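Local coordinates for protein fructose-bisphosphate aldolase class I (Thermoproteus tenax, PDB 1W8S) that belongs to the DeoC/LacD family of class I aldolases, with a TIM-barrel fold, and holds 1,6-di-O-phosphono-beta-D-fructofuranose in its pocket, at residues Ile19-His25 with Ala229-Trp235; Pro198-Gly203 with Ala225-Val230. The protein carries 2 engineered substitutions. All coordinates share one frame; numbering follows the deposited sequence.

Both contacts are buried in the wall of the barrel and both use strand 227-230, which pairs in parallel with strand 18-22 in contact 1 and with strand 199-202 in contact 2. They share Ala-229 and Val-230, their centres lie about 11 Å apart, and Ile-20 N probably hydrogen-bonds Ile-228 O (3.0 Å) where they meet. Contact 2 is chiefly a ladder of backbone hydrogen bonds with mostly apolar side chains, and Ser-202 facing the ligand. Contact 1 has a shorter ladder and adds an aromatic cluster and a phosphate site beyond the strand ends. Each reaches FBP: contact 1 grips a phosphate through His-25, Gly-231 and Arg-232, whereas contact 2 bonds FBP O2 through Ser-202.

Contact 1 (Ile19-His25 with Ala229-Trp235); sequences IILAYDH and AVGRNVW. With FBP (1,6-di-O-phosphono-beta-D-fructofuranose), chain O.
Trp-235 drives the edge of its six-membered ring into the face of His-25: CZ2 sits 3.4 Å from His-25 CG, above the ring centre, and the planes stand at 84°. Tyr-23 presents its edge to the five-membered ring of Trp-235, a second T-shaped pair, which makes the three rings an aromatic cluster. The indole's rotation is further fixed by a nearly linear bond from Trp-235 NE1 to Ala-22 O (3.0 Å, 175° at the hydrogen), with the acceptor in the ring plane. A chi1 of 51° turns the indole back over its own helix start, with Gly-231 O over the rim of one face and Tyr-23 CD1 at the opposite face.

FBP O1P takes bonds from His-25 NE2 (2.6 Å), Arg-232 N (2.9 Å) and Arg-232 NE (2.9 Å), while Gly-231 N holds FBP O2P. Arg-232 NH2 bonds both FBP O3P and FBP O4P, bridging to the second phosphate. Asp-24 OD1 accepts from FBP O3 at 2.7 Å.

Backbone bonds from Val-230 N to Ile-20 O and from Ala-22 N to Val-230 O join strands 18-22 and 227-230 in parallel. On the outer side, helix 43-53 packs on Leu-21, Tyr-23 and Trp-235, and helix 240-253 covers Ile-19 and Val-234.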
loop_
_atom_site.group_PDB
_atom_site.type_symbol
_atom_site.label_atom_id
_atom_site.label_comp_id
_atom_site.label_asym_id
_atom_site.label_seq_id
_atom_site.Cartn_x
_atom_site.Cartn_y
_atom_site.Cartn_z
ATOM N N ILE E 19 12.882 -29.737 21.240
ATOM C CA ILE E 19 11.831 -30.261 20.391
ATOM C C ILE E 19 10.622 -29.371 20.595
ATOM O O ILE E 19 10.157 -29.210 21.710
ATOM C CB ILE E 19 11.442 -31.709 20.731
ATOM C CG1 ILE E 19 12.648 -32.641 20.656
ATOM C CG2 ILE E 19 10.346 -32.167 19.775
ATOM C CD1 ILE E 19 12.345 -34.071 21.005
ATOM N N ILE E 20 10.123 -28.824 19.497
ATOM C CA ILE E 20 8.956 -27.953 19.509
ATOM C C ILE E 20 7.883 -28.651 18.721
ATOM O O ILE E 20 8.149 -29.108 17.633
ATOM C CB ILE E 20 9.286 -26.614 18.829
ATOM C CG1 ILE E 20 10.409 -25.884 19.558
ATOM C CG2 ILE E 20 8.058 -25.743 18.794
ATOM C CD1 ILE E 20 10.102 -25.616 20.949
ATOM N N LEU E 21 6.694 -28.759 19.289
ATOM C CA LEU E 21 5.574 -29.387 18.603
ATOM C C LEU E 21 4.796 -28.331 17.802
ATOM O O LEU E 21 4.135 -27.453 18.358
ATOM C CB LEU E 21 4.657 -30.105 19.585
ATOM C CG LEU E 21 3.633 -31.056 18.967
ATOM C CD1 LEU E 21 4.315 -32.154 18.154
ATOM C CD2 LEU E 21 2.757 -31.662 20.040
ATOM N N ALA E 22 4.898 -28.432 16.484
ATOM C CA ALA E 22 4.369 -27.435 15.570
ATOM C C ALA E 22 2.917 -27.766 15.270
ATOM O O ALA E 22 2.598 -28.891 14.945
ATOM C CB ALA E 22 5.180 -27.448 14.292
ATOM N N TYR E 23 2.047 -26.777 15.353
ATOM C CA TYR E 23 0.640 -26.976 15.158
ATOM C C TYR E 23 -0.041 -25.763 14.521
ATOM O O TYR E 23 -1.162 -25.416 14.895
ATOM C CB TYR E 23 -0.010 -27.300 16.473
ATOM C CG TYR E 23 -1.404 -27.822 16.388
ATOM C CD1 TYR E 23 -1.671 -28.997 15.698
ATOM C CD2 TYR E 23 -2.454 -27.193 17.049
ATOM C CE1 TYR E 23 -2.958 -29.541 15.657
ATOM C CE2 TYR E 23 -3.755 -27.730 17.029
ATOM C CZ TYR E 23 -3.993 -28.897 16.316
ATOM O OH TYR E 23 -5.237 -29.447 16.273
ATOM N N ASP E 24 0.637 -25.137 13.559
ATOM C CA ASP E 24 0.003 -24.113 12.713
ATOM C C ASP E 24 -0.647 -24.691 11.472
ATOM O O ASP E 24 -1.150 -23.946 10.634
ATOM C CB ASP E 24 0.976 -22.973 12.312
ATOM C CG ASP E 24 2.257 -23.480 11.648
ATOM O OD1 ASP E 24 2.682 -24.630 11.950
ATOM O OD2 ASP E 24 2.928 -22.793 10.846
ATOM N N HIS E 25 -0.691 -26.012 11.371
ATOM C CA HIS E 25 -1.063 -26.665 10.127
ATOM C C HIS E 25 -2.511 -26.397 9.738
ATOM O O HIS E 25 -2.850 -26.404 8.563
ATOM C CB HIS E 25 -0.800 -28.161 10.238
ATOM C CG HIS E 25 0.634 -28.499 10.527
ATOM N ND1 HIS E 25 1.300 -28.045 11.646
ATOM C CD2 HIS E 25 1.518 -29.274 9.849
ATOM C CE1 HIS E 25 2.540 -28.502 11.629
ATOM N NE2 HIS E 25 2.693 -29.262 10.556
ATOM N N ALA E 229 11.522 -28.778 14.973
ATOM C CA ALA E 229 10.185 -28.252 15.116
ATOM C C ALA E 229 9.345 -29.184 14.259
ATOM O O ALA E 229 9.454 -29.156 13.047
ATOM C CB ALA E 229 10.107 -26.807 14.631
ATOM N N VAL E 230 8.584 -30.064 14.907
ATOM C CA VAL E 230 7.972 -31.210 14.248
ATOM C C VAL E 230 6.462 -31.195 14.506
ATOM O O VAL E 230 6.015 -30.956 15.621
ATOM C CB VAL E 230 8.602 -32.549 14.779
ATOM C CG1 VAL E 230 8.459 -32.693 16.296
ATOM C CG2 VAL E 230 8.050 -33.786 14.067
ATOM N N GLY E 231 5.687 -31.461 13.457
ATOM C CA GLY E 231 4.252 -31.558 13.544
ATOM C C GLY E 231 3.798 -32.908 13.035
ATOM O O GLY E 231 3.560 -33.815 13.828
ATOM N N ARG E 232 3.726 -33.066 11.718
ATOM C CA ARG E 232 3.121 -34.260 11.121
ATOM C C ARG E 232 3.787 -35.555 11.543
ATOM O O ARG E 232 3.111 -36.544 11.819
ATOM C CB ARG E 232 3.118 -34.154 9.593
ATOM C CG ARG E 232 2.195 -33.030 9.076
ATOM C CD ARG E 232 2.402 -32.726 7.606
ATOM N NE ARG E 232 3.511 -31.788 7.495
ATOM C CZ ARG E 232 3.935 -31.274 6.378
ATOM N NH1 ARG E 232 3.345 -31.578 5.237
ATOM N NH2 ARG E 232 4.960 -30.441 6.403
ATOM N N ASN E 233 5.119 -35.570 11.602
ATOM C CA ASN E 233 5.829 -36.814 11.953
ATOM C C ASN E 233 5.627 -37.249 13.408
ATOM O O ASN E 233 6.014 -38.353 13.776
ATOM C CB ASN E 233 7.316 -36.713 11.629
ATOM C CG ASN E 233 7.611 -37.088 10.215
ATOM O OD1 ASN E 233 7.510 -38.270 9.846
ATOM N ND2 ASN E 233 7.892 -36.094 9.383
ATOM N N VAL E 234 5.022 -36.393 14.226
ATOM C CA VAL E 234 4.489 -36.801 15.513
ATOM C C VAL E 234 2.961 -37.000 15.440
ATOM O O VAL E 234 2.491 -38.111 15.584
ATOM C CB VAL E 234 4.906 -35.830 16.652
ATOM C CG1 VAL E 234 4.215 -36.177 17.970
ATOM C CG2 VAL E 234 6.422 -35.900 16.850
ATOM N N TRP E 235 2.180 -35.945 15.216
ATOM C CA TRP E 235 0.723 -36.079 15.418
ATOM C C TRP E 235 -0.085 -36.670 14.276
ATOM O O TRP E 235 -1.267 -36.962 14.469
ATOM C CB TRP E 235 0.078 -34.799 15.956
ATOM C CG TRP E 235 0.394 -33.575 15.231
ATOM C CD1 TRP E 235 1.163 -32.540 15.663
ATOM C CD2 TRP E 235 -0.078 -33.208 13.938
ATOM N NE1 TRP E 235 1.210 -31.549 14.708
ATOM C CE2 TRP E 235 0.448 -31.934 13.642
ATOM C CE3 TRP E 235 -0.885 -33.831 12.982
ATOM C CZ2 TRP E 235 0.216 -31.298 12.440
ATOM C CZ3 TRP E 235 -1.143 -33.161 11.801
ATOM C CH2 TRP E 235 -0.584 -31.937 11.536
HETATM P P1 FBP O . 5.953 -30.305 10.072
HETATM O O1P FBP O . 4.628 -30.957 10.001
HETATM O O2P FBP O . 7.019 -31.055 10.927
HETATM O O3P FBP O . 6.588 -30.056 8.699
HETATM O O1 FBP O . 5.717 -28.896 10.779
HETATM C C1 FBP O . 6.763 -27.955 10.896
HETATM C C2 FBP O . 6.461 -26.755 9.987
HETATM O O2 FBP O . 7.558 -25.815 10.033
HETATM C C3 FBP O . 5.156 -26.023 10.331
HETATM O O3 FBP O . 5.238 -25.141 11.439
HETATM C C4 FBP O . 4.875 -25.309 9.009
HETATM O O4 FBP O . 3.522 -24.946 8.795
HETATM C C5 FBP O . 5.290 -26.372 8.001
HETATM O O5 FBP O . 6.326 -27.153 8.622
HETATM C C6 FBP O . 5.775 -25.723 6.709
HETATM O O6 FBP O . 6.246 -26.735 5.837
HETATM P P2 FBP O . 5.645 -26.896 4.342
HETATM O O4P FBP O . 5.605 -28.378 4.055
HETATM O O5P FBP O . 4.288 -26.196 4.256
HETATM O O6P FBP O . 6.637 -26.343 3.303
#

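Contact 2 (Pro198-Gly203 with Ala225-Val230); sequences PVLMSG and ALGIAV. With FBP (1,6-di-O-phosphono-beta-D-fructofuranose), chain O.
Val-199 O is approached by two successive amides: Leu-226 N donates to it at 2.8 Å, in the carbonyl plane, and Gly-227 N adds a weak bond at 3.5 Å. The Leu-226 bond, bent at the hydrogen, ties the segment before strand 227-230 to Val-199; the Gly-227 bond adds little. Gly-227 adopts phi 154° and psi -147°, angles at which a CB would be jammed against the carbonyl O of Leu-226. From here the parallel ladder continues. Met-201 N donates to Gly-227 O, Ala-229 N to Met-201 O at 2.7 Å, and Gly-203 N to Ala-229 O.

Side chains separate cleanly by face. Leu-200, Ser-202 and Ala-229 line the interior, and Leu-200 CD2 lies 3.8 Å from Ile-228 N, against the backbone of the other strand. Ser-202 OG, set opposite its own N by a chi1 of -163°, hydrogen-bonds FBP O2 at 2.7 Å. Nearby, Gly-203 CA comes within 3.1 Å of FBP O2P, and a CB there would run into that oxygen. On the outer face Met-201 and Ile-228 run side by side, with Met-201 SD 4.0 Å from Ile-228 CG2. Near the strand starts, Pro-198 CB touches Leu-226 CD2 at 3.7 Å.

The two strands belong to a beta-alpha-beta unit whose helix 210-222 packs on Met-201, Ala-225 and Val-230. Helix 4-12 meets Pro-198 and Leu-226, while strand 175-179 pairs with the other edge of strand 199-202.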
loop_
_atom_site.group_PDB
_atom_site.type_symbol
_atom_site.label_atom_id
_atom_site.label_comp_id
_atom_site.label_asym_id
_atom_site.label_seq_id
_atom_site.Cartn_x
_atom_site.Cartn_y
_atom_site.Cartn_z
ATOM N N PRO E 198 20.561 -20.283 16.837
ATOM C CA PRO E 198 20.260 -21.723 16.780
ATOM C C PRO E 198 19.272 -22.108 15.695
ATOM O O PRO E 198 18.355 -21.339 15.367
ATOM C CB PRO E 198 19.696 -22.037 18.163
ATOM C CG PRO E 198 19.148 -20.690 18.659
ATOM C CD PRO E 198 20.090 -19.670 18.093
ATOM N N VAL E 199 19.455 -23.327 15.183
ATOM C CA VAL E 199 18.709 -23.858 14.054
ATOM C C VAL E 199 17.853 -25.025 14.504
ATOM O O VAL E 199 18.338 -25.943 15.163
ATOM C CB VAL E 199 19.669 -24.374 12.938
ATOM C CG1 VAL E 199 18.912 -25.179 11.866
ATOM C CG2 VAL E 199 20.381 -23.229 12.268
ATOM N N LEU E 200 16.587 -24.957 14.121
ATOM C CA LEU E 200 15.588 -25.989 14.287
ATOM C C LEU E 200 15.212 -26.539 12.933
ATOM O O LEU E 200 14.933 -25.791 11.995
ATOM C CB LEU E 200 14.341 -25.401 14.936
ATOM C CG LEU E 200 14.455 -24.933 16.387
ATOM C CD1 LEU E 200 13.175 -24.211 16.801
ATOM C CD2 LEU E 200 14.752 -26.114 17.329
ATOM N N MET E 201 15.207 -27.848 12.816
ATOM C CA MET E 201 14.821 -28.512 11.581
ATOM C C MET E 201 13.307 -28.598 11.554
ATOM O O MET E 201 12.690 -29.046 12.512
ATOM C CB MET E 201 15.410 -29.932 11.547
ATOM C CG MET E 201 14.863 -30.857 10.437
ATOM S SD MET E 201 14.106 -32.381 11.097
ATOM C CE MET E 201 13.785 -33.258 9.589
ATOM N N SER E 202 12.712 -28.165 10.447
ATOM C CA SER E 202 11.294 -28.363 10.192
ATOM C C SER E 202 11.058 -29.825 9.845
ATOM O O SER E 202 11.716 -30.360 8.964
ATOM C CB SER E 202 10.894 -27.488 8.995
ATOM O OG SER E 202 9.494 -27.344 8.965
ATOM N N GLY E 203 10.124 -30.481 10.525
ATOM C CA GLY E 203 9.920 -31.913 10.355
ATOM C C GLY E 203 9.633 -32.404 8.947
ATOM O O GLY E 203 10.229 -33.409 8.516
ATOM N N ALA E 225 22.679 -28.809 14.714
ATOM C CA ALA E 225 21.449 -28.051 14.976
ATOM C C ALA E 225 20.984 -28.156 16.437
ATOM O O ALA E 225 21.315 -29.118 17.167
ATOM C CB ALA E 225 20.377 -28.497 14.067
ATOM N N LEU E 226 20.160 -27.189 16.833
ATOM C CA LEU E 226 19.595 -27.167 18.166
ATOM C C LEU E 226 18.560 -28.264 18.376
ATOM O O LEU E 226 18.359 -28.717 19.488
ATOM C CB LEU E 226 18.953 -25.808 18.466
ATOM C CG LEU E 226 18.353 -25.660 19.857
ATOM C CD1 LEU E 226 19.421 -25.703 20.947
ATOM C CD2 LEU E 226 17.562 -24.406 19.945
ATOM N N GLY E 227 17.890 -28.666 17.310
ATOM C CA GLY E 227 16.814 -29.634 17.429
ATOM C C GLY E 227 15.783 -29.531 16.315
ATOM O O GLY E 227 16.121 -29.207 15.178
ATOM N N ILE E 228 14.524 -29.818 16.647
ATOM C CA ILE E 228 13.520 -29.972 15.623
ATOM C C ILE E 228 12.234 -29.243 15.999
ATOM O O ILE E 228 11.934 -29.092 17.176
ATOM C CB ILE E 228 13.260 -31.469 15.351
ATOM C CG1 ILE E 228 12.535 -32.147 16.521
ATOM C CG2 ILE E 228 14.587 -32.199 15.108
ATOM C CD1 ILE E 228 12.254 -33.623 16.299
ATOM N N ALA E 229 11.522 -28.778 14.973
ATOM C CA ALA E 229 10.185 -28.252 15.116
ATOM C C ALA E 229 9.345 -29.184 14.259
ATOM O O ALA E 229 9.454 -29.156 13.047
ATOM C CB ALA E 229 10.107 -26.807 14.631
ATOM N N VAL E 230 8.584 -30.064 14.907
ATOM C CA VAL E 230 7.972 -31.210 14.248
ATOM C C VAL E 230 6.462 -31.195 14.506
ATOM O O VAL E 230 6.015 -30.956 15.621
ATOM C CB VAL E 230 8.602 -32.549 14.779
ATOM C CG1 VAL E 230 8.459 -32.693 16.296
ATOM C CG2 VAL E 230 8.050 -33.786 14.067
HETATM P P1 FBP O . 5.953 -30.305 10.072
HETATM O O1P FBP O . 4.628 -30.957 10.001
HETATM O O2P FBP O . 7.019 -31.055 10.927
HETATM O O3P FBP O . 6.588 -30.056 8.699
HETATM O O1 FBP O . 5.717 -28.896 10.779
HETATM C C1 FBP O . 6.763 -27.955 10.896
HETATM C C2 FBP O . 6.461 -26.755 9.987
HETATM O O2 FBP O . 7.558 -25.815 10.033
HETATM C C3 FBP O . 5.156 -26.023 10.331
HETATM O O3 FBP O . 5.238 -25.141 11.439
HETATM C C4 FBP O . 4.875 -25.309 9.009
HETATM O O4 FBP O . 3.522 -24.946 8.795
HETATM C C5 FBP O . 5.290 -26.372 8.001
HETATM O O5 FBP O . 6.326 -27.153 8.622
HETATM C C6 FBP O . 5.775 -25.723 6.709
HETATM O O6 FBP O . 6.246 -26.735 5.837
HETATM P P2 FBP O . 5.645 -26.896 4.342
HETATM O O4P FBP O . 5.605 -28.378 4.055
HETATM O O5P FBP O . 4.288 -26.196 4.256
HETATM O O6P FBP O . 6.637 -26.343 3.303
#